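Local structure of malonate decarboxylase subunit alpha (Acinetobacter baumannii ATCC 17978, 6MPR) at residues A[101-106]-A[133-138]. The protein is the alpha subunit of malonate decarboxylase and probably transfers the acyl carrier protein from its acetyl thioester to malonate, giving the malonyl thioester that other subunits decarboxylate. Sequence-based numbering, arbitrary orientation.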
ATOM      1  N   GLU A 101      21.594   0.735  21.104  1.00 19.16           N
ATOM      2  CA  GLU A 101      21.538  -0.692  21.411  1.00 16.57           C
ATOM      3  C   GLU A 101      21.049  -1.523  20.225  1.00 14.90           C
ATOM      4  O   GLU A 101      21.292  -2.733  20.199  1.00 16.26           O
ATOM      5  CB  GLU A 101      20.674  -0.948  22.655  1.00 16.02           C
ATOM      6  CG  GLU A 101      19.155  -0.751  22.483  1.00 17.87           C
ATOM      7  CD  GLU A 101      18.696   0.674  22.766  1.00 25.83           C
ATOM      8  OE1 GLU A 101      17.460   0.908  22.810  1.00 20.14           O
ATOM      9  OE2 GLU A 101      19.568   1.556  22.951  1.00 20.73           O
ATOM     10  N   HIS A 102      20.381  -0.912  19.236  1.00 13.15           N
ATOM     11  CA  HIS A 102      20.017  -1.669  18.039  1.00 16.46           C
ATOM     12  C   HIS A 102      21.256  -2.234  17.371  1.00 15.80           C
ATOM     13  O   HIS A 102      21.318  -3.420  17.035  1.00 14.42           O
ATOM     14  CB  HIS A 102      19.262  -0.794  17.045  1.00 14.19           C
ATOM     15  CG  HIS A 102      17.940  -0.324  17.539  1.00 14.30           C
ATOM     16  ND1 HIS A 102      17.243   0.694  16.928  1.00 14.00           N
ATOM     17  CD2 HIS A 102      17.179  -0.732  18.580  1.00 14.37           C
ATOM     18  CE1 HIS A 102      16.114   0.905  17.580  1.00 17.01           C
ATOM     19  NE2 HIS A 102      16.047   0.048  18.581  1.00 16.22           N
ATOM     20  N   LEU A 103      22.264  -1.390  17.177  1.00 15.47           N
ATOM     21  CA  LEU A 103      23.479  -1.855  16.539  1.00 15.96           C
ATOM     22  C   LEU A 103      24.355  -2.637  17.510  1.00 16.73           C
ATOM     23  O   LEU A 103      25.111  -3.514  17.074  1.00 15.84           O
ATOM     24  CB  LEU A 103      24.204  -0.662  15.915  1.00 14.16           C
ATOM     25  CG  LEU A 103      23.350  -0.043  14.798  1.00 20.58           C
ATOM     26  CD1 LEU A 103      24.017   1.157  14.150  1.00 22.40           C
ATOM     27  CD2 LEU A 103      22.992  -1.084  13.741  1.00 20.44           C
ATOM     28  N   ASP A 104      24.234  -2.385  18.826  1.00 13.87           N
ATOM     29  CA  ASP A 104      24.950  -3.202  19.802  1.00 14.39           C
ATOM     30  C   ASP A 104      24.586  -4.685  19.676  1.00 14.12           C
ATOM     31  O   ASP A 104      25.418  -5.555  19.968  1.00 16.17           O
ATOM     32  CB  ASP A 104      24.661  -2.727  21.230  1.00 22.52           C
ATOM     33  CG  ASP A 104      25.175  -1.308  21.517  1.00 31.53           C
ATOM     34  OD1 ASP A 104      25.918  -0.720  20.694  1.00 27.48           O
ATOM     35  OD2 ASP A 104      24.814  -0.772  22.590  1.00 31.96           O
ATOM     36  N   LEU A 105      23.361  -4.995  19.231  1.00 13.48           N
ATOM     37  CA  LEU A 105      22.976  -6.399  19.045  1.00 16.81           C
ATOM     38  C   LEU A 105      23.922  -7.125  18.097  1.00 18.33           C
ATOM     39  O   LEU A 105      24.217  -8.314  18.284  1.00 14.90           O
ATOM     40  CB  LEU A 105      21.549  -6.496  18.506  1.00 13.58           C
ATOM     41  CG  LEU A 105      20.441  -5.973  19.408  1.00 11.86           C
ATOM     42  CD1 LEU A 105      19.135  -5.860  18.623  1.00 14.12           C
ATOM     43  CD2 LEU A 105      20.287  -6.882  20.642  1.00 15.16           C
ATOM     44  N   PHE A 106      24.382  -6.436  17.053  1.00 15.49           N
ATOM     45  CA  PHE A 106      25.267  -7.075  16.086  1.00 16.13           C
ATOM     46  C   PHE A 106      26.693  -7.129  16.598  1.00 21.88           C
ATOM     47  O   PHE A 106      27.358  -8.165  16.479  1.00 22.22           O
ATOM     48  CB  PHE A 106      25.171  -6.343  14.749  1.00 14.67           C
ATOM     49  CG  PHE A 106      23.772  -6.361  14.177  1.00 15.18           C
ATOM     50  CD1 PHE A 106      22.838  -5.394  14.540  1.00 17.71           C
ATOM     51  CD2 PHE A 106      23.382  -7.365  13.309  1.00 11.65           C
ATOM     52  CE1 PHE A 106      21.540  -5.426  14.032  1.00 15.27           C
ATOM     53  CE2 PHE A 106      22.100  -7.407  12.799  1.00 11.75           C
ATOM     54  CZ  PHE A 106      21.170  -6.425  13.161  1.00 11.23           C
ATOM     55  N   GLY A 133      32.115  -7.824   9.368  1.00 23.93           N
ATOM     56  CA  GLY A 133      31.501  -9.135   9.293  1.00 25.00           C
ATOM     57  C   GLY A 133      30.486  -9.447  10.370  1.00 31.57           C
ATOM     58  O   GLY A 133      30.103 -10.613  10.516  1.00 34.70           O
ATOM     59  N   LEU A 134      30.025  -8.448  11.120  1.00 22.53           N
ATOM     60  CA  LEU A 134      29.077  -8.665  12.205  1.00 19.65           C
ATOM     61  C   LEU A 134      27.635  -8.372  11.816  1.00 18.84           C
ATOM     62  O   LEU A 134      26.720  -8.716  12.574  1.00 22.92           O
ATOM     63  CB  LEU A 134      29.467  -7.802  13.415  1.00 19.57           C
ATOM     64  CG  LEU A 134      30.820  -8.173  14.038  1.00 23.38           C
ATOM     65  CD1 LEU A 134      31.239  -7.152  15.082  1.00 27.71           C
ATOM     66  CD2 LEU A 134      30.775  -9.572  14.650  1.00 26.80           C
ATOM     67  N   LEU A 135      27.407  -7.768  10.655  1.00 15.06           N
ATOM     68  CA  LEU A 135      26.067  -7.408  10.219  1.00 14.63           C
ATOM     69  C   LEU A 135      25.932  -7.803   8.759  1.00 14.21           C
ATOM     70  O   LEU A 135      26.775  -7.431   7.938  1.00 16.45           O
ATOM     71  CB  LEU A 135      25.810  -5.901  10.417  1.00 16.07           C
ATOM     72  CG  LEU A 135      24.388  -5.379  10.154  1.00 19.26           C
ATOM     73  CD1 LEU A 135      24.063  -4.139  10.979  1.00 18.52           C
ATOM     74  CD2 LEU A 135      24.188  -5.055   8.675  1.00 25.23           C
ATOM     75  N   GLU A 136      24.896  -8.578   8.446  1.00 15.62           N
ATOM     76  CA  GLU A 136      24.613  -9.032   7.084  1.00 13.76           C
ATOM     77  C   GLU A 136      23.311  -8.372   6.646  1.00 17.46           C
ATOM     78  O   GLU A 136      22.247  -8.698   7.181  1.00 20.03           O
ATOM     79  CB  GLU A 136      24.497 -10.555   7.031  1.00 19.28           C
ATOM     80  CG  GLU A 136      25.778 -11.297   7.446  1.00 22.14           C
ATOM     81  CD  GLU A 136      25.589 -12.806   7.639  1.00 36.72           C
ATOM     82  OE1 GLU A 136      24.521 -13.351   7.272  1.00 40.01           O
ATOM     83  OE2 GLU A 136      26.520 -13.450   8.173  1.00 39.87           O
ATOM     84  N   ILE A 137      23.395  -7.443   5.689  1.00 17.06           N
ATOM     85  CA  ILE A 137      22.199  -6.781   5.183  1.00 16.47           C
ATOM     86  C   ILE A 137      21.408  -7.746   4.314  1.00 18.44           C
ATOM     87  O   ILE A 137      21.966  -8.427   3.444  1.00 19.50           O
ATOM     88  CB  ILE A 137      22.555  -5.516   4.390  1.00 24.96           C
ATOM     89  CG1 ILE A 137      23.178  -4.470   5.300  1.00 31.87           C
ATOM     90  CG2 ILE A 137      21.290  -4.904   3.792  1.00 23.73           C
ATOM     91  CD1 ILE A 137      22.173  -3.752   6.175  1.00 24.42           C
ATOM     92  N   GLY A 138      20.104  -7.828   4.565  1.00 14.54           N
ATOM     93  CA  GLY A 138      19.193  -8.412   3.598  1.00 16.70           C
ATOM     94  C   GLY A 138      18.921  -7.417   2.492  1.00 13.84           C
ATOM     95  O   GLY A 138      19.468  -7.530   1.388  1.00 18.08           O
TER
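Leu-135 lies over one face of the Phe-106 ring, a CH-pi contact that joins helix 100-107 to the loop entering strand 136-140. Its CD1 methyl stands 3.9 Å from the ring centroid and only 9° off the normal, so it sits almost squarely above the centre. CG of Leu-135 meets the rim of the same face, 3.9 Å from Phe-106 CD2. With CG anti to the backbone N (chi1 -173°), the branch carbon and CD1 of Leu-135 lie over the ring. One turn earlier in the helix, Leu-103 adds a looser apolar touch, CD2 to Leu-135 CD1 at 4.3 Å.

Helix 100-107 is the crossover helix of the beta-alpha-beta unit 90-94/100-107/111-116 in a parallel sheet, and strand 136-140 lies next to 111-116 as the outermost strand within this chain. Phe-106 also rests on Ala-111 and Leu-114 of strand 111-116, while Leu-135 packs on Leu-129 and Ile-130 of helix 125-131. That helix closes in a Schellman motif at Gly-133, whose positive phi turns the chain toward the strand.

Two backbone carbonyls touch carbon atoms across the contact, and no hydrogen bond joins the segments. Leu-134 O lies at the edge of the Phe-106 ring, near its plane, 3.7 Å from CD2 and 3.6 Å from CB. In the reverse sense, Phe-106 O faces the Leu-134 side chain, 3.7 Å from its CB.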